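Local coordinates for predicted protein (Acinetobacter sp. RUH2624, PDB 4MEA) that probably hydrolyses epoxides as a secreted Cif-type virulence factor with an alpha/beta hydrolase fold, at residues H65-T70 / E228-R233. Residues are numbered along the deposited sequence; the frame is centred on the assembly and turned at random.
Sequences HGFGST and EPYSTR
Tyr230 pushes its ring toward the bend of the loop 65-70 and donates its hydroxyl proton to the backbone of Ser69. This loop follows strand 61-64 of the alpha/beta hydrolase sheet. His65 to Gly68 (HGFG) correspond in position to the HGXP motif of related epoxide hydrolases, with Gly68 in place of its proline, and probably help form the oxyanion hole. Tyr230 comes from the connection between helices 220-227 and 233-244, in the largely helical region inserted between sheet strands 151-157 and 267-272. The contact therefore joins this helical region to the sheet core.

The bond from Tyr230 OH to Ser69 O is 2.7 Å long. It lies in the carbonyl plane, with a C=O...donor angle of 146°, and Ser69 O sits at the edge of the tyrosine ring. Tyr230 CZ also comes within 3.4 Å of Gly68 N. With CG anti to its backbone N (chi1 -179°), Phe67 crosses the tyrosine obliquely, its CD1 4.2 Å from Tyr230 CE1 and the ring planes at 66°. Phe204 meets both rings, and Ala239 of helix 233-244 touches both side chains. Farther along, Thr70 CG2 packs on Pro229 CB at 3.8 Å, the two side chains crossing at about a right angle.

The loop itself is held by a type II turn from Gly66 to Ser69. Phe67 N is hydrogen-bonded to Asp134 OD2. His65 NE2 accepts a hydrogen bond from Leu92 N, and Thr70 CA lies over the centre of one ring face. Gly66 O takes two bonds from opposite faces of its plane, one from Ser69 N and one from His65 ND1 at 2.8 Å.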
loop_
_atom_site.group_PDB
_atom_site.type_symbol
_atom_site.label_atom_id
_atom_site.label_comp_id
_atom_site.label_asym_id
_atom_site.label_seq_id
_atom_site.Cartn_x
_atom_site.Cartn_y
_atom_site.Cartn_z
ATOM N N HIS A 65 4.225 14.832 17.787
ATOM C CA HIS A 65 4.022 13.420 17.457
ATOM C C HIS A 65 3.654 13.210 15.989
ATOM O O HIS A 65 3.518 14.167 15.222
ATOM C CB HIS A 65 2.882 12.865 18.323
ATOM C CG HIS A 65 1.524 13.324 17.885
ATOM N ND1 HIS A 65 0.777 12.647 16.943
ATOM C CD2 HIS A 65 0.796 14.413 18.230
ATOM C CE1 HIS A 65 -0.359 13.290 16.739
ATOM N NE2 HIS A 65 -0.374 14.365 17.510
ATOM N N GLY A 66 3.466 11.948 15.612
ATOM C CA GLY A 66 2.997 11.601 14.279
ATOM C C GLY A 66 1.893 10.555 14.290
ATOM O O GLY A 66 1.166 10.418 15.280
ATOM N N PHE A 67 1.783 9.805 13.189
ATOM C CA PHE A 67 0.703 8.840 12.985
ATOM C C PHE A 67 0.798 7.667 13.951
ATOM O O PHE A 67 1.882 7.128 14.178
ATOM C CB PHE A 67 0.750 8.321 11.547
ATOM C CG PHE A 67 -0.333 7.340 11.216
ATOM C CD1 PHE A 67 -1.631 7.771 10.986
ATOM C CD2 PHE A 67 -0.046 5.991 11.080
ATOM C CE1 PHE A 67 -2.636 6.873 10.655
ATOM C CE2 PHE A 67 -1.049 5.081 10.749
ATOM C CZ PHE A 67 -2.344 5.530 10.533
ATOM N N GLY A 68 -0.343 7.271 14.509
ATOM C CA GLY A 68 -0.378 6.215 15.510
ATOM C C GLY A 68 -0.108 6.715 16.918
ATOM O O GLY A 68 -0.181 5.945 17.885
ATOM N N SER A 69 0.194 8.007 17.038
ATOM C CA SER A 69 0.528 8.605 18.326
ATOM C C SER A 69 -0.312 9.850 18.617
ATOM O O SER A 69 -1.104 10.287 17.786
ATOM C CB SER A 69 2.014 8.988 18.366
ATOM O OG SER A 69 2.854 7.887 18.040
ATOM N N THR A 70 -0.134 10.400 19.815
ATOM C CA THR A 70 -0.628 11.729 20.165
ATOM C C THR A 70 0.469 12.359 21.015
ATOM O O THR A 70 1.563 11.807 21.101
ATOM C CB THR A 70 -1.950 11.679 20.978
ATOM O OG1 THR A 70 -1.711 11.054 22.243
ATOM C CG2 THR A 70 -3.024 10.909 20.226
ATOM N N GLU A 228 -7.433 4.004 20.490
ATOM C CA GLU A 228 -8.631 4.783 20.792
ATOM C C GLU A 228 -8.633 6.160 20.126
ATOM O O GLU A 228 -9.685 6.610 19.651
ATOM C CB GLU A 228 -8.856 4.902 22.311
ATOM C CG GLU A 228 -10.111 5.693 22.705
ATOM C CD GLU A 228 -9.854 7.180 22.900
ATOM O OE1 GLU A 228 -8.673 7.593 22.952
ATOM O OE2 GLU A 228 -10.845 7.943 23.009
ATOM N N PRO A 229 -7.466 6.836 20.073
ATOM C CA PRO A 229 -7.461 8.174 19.461
ATOM C C PRO A 229 -7.671 8.148 17.947
ATOM O O PRO A 229 -7.930 9.195 17.345
ATOM C CB PRO A 229 -6.062 8.712 19.794
ATOM C CG PRO A 229 -5.630 7.929 20.996
ATOM C CD PRO A 229 -6.191 6.549 20.754
ATOM N N TYR A 230 -7.579 6.961 17.352
ATOM C CA TYR A 230 -7.705 6.792 15.898
ATOM C C TYR A 230 -8.873 5.860 15.562
ATOM O O TYR A 230 -8.838 5.131 14.570
ATOM C CB TYR A 230 -6.402 6.213 15.317
ATOM C CG TYR A 230 -5.261 7.198 15.321
ATOM C CD1 TYR A 230 -5.026 8.026 14.221
ATOM C CD2 TYR A 230 -4.425 7.320 16.431
ATOM C CE1 TYR A 230 -3.989 8.950 14.224
ATOM C CE2 TYR A 230 -3.385 8.240 16.445
ATOM C CZ TYR A 230 -3.170 9.048 15.347
ATOM O OH TYR A 230 -2.137 9.959 15.361
ATOM N N SER A 231 -9.912 5.886 16.393
ATOM C CA SER A 231 -10.957 4.877 16.301
ATOM C C SER A 231 -12.233 5.364 15.621
ATOM O O SER A 231 -13.209 4.618 15.552
ATOM C CB SER A 231 -11.280 4.314 17.687
ATOM O OG SER A 231 -11.767 5.335 18.557
ATOM N N THR A 232 -12.232 6.600 15.125
ATOM C CA THR A 232 -13.398 7.149 14.436
ATOM C C THR A 232 -13.042 7.680 13.048
ATOM O O THR A 232 -11.890 8.050 12.799
ATOM C CB THR A 232 -14.066 8.270 15.271
ATOM O OG1 THR A 232 -13.076 9.228 15.654
ATOM C CG2 THR A 232 -14.689 7.693 16.542
ATOM N N ARG A 233 -14.030 7.715 12.148
ATOM C CA ARG A 233 -13.805 8.217 10.790
ATOM C C ARG A 233 -13.218 9.628 10.771
ATOM O O ARG A 233 -12.368 9.945 9.930
ATOM C CB ARG A 233 -15.101 8.217 9.962
ATOM C CG ARG A 233 -15.844 6.894 9.873
ATOM C CD ARG A 233 -15.774 6.248 8.494
ATOM N NE ARG A 233 -15.843 7.165 7.349
ATOM C CZ ARG A 233 -16.867 7.255 6.497
ATOM N NH1 ARG A 233 -17.949 6.510 6.656
ATOM N NH2 ARG A 233 -16.809 8.096 5.473
#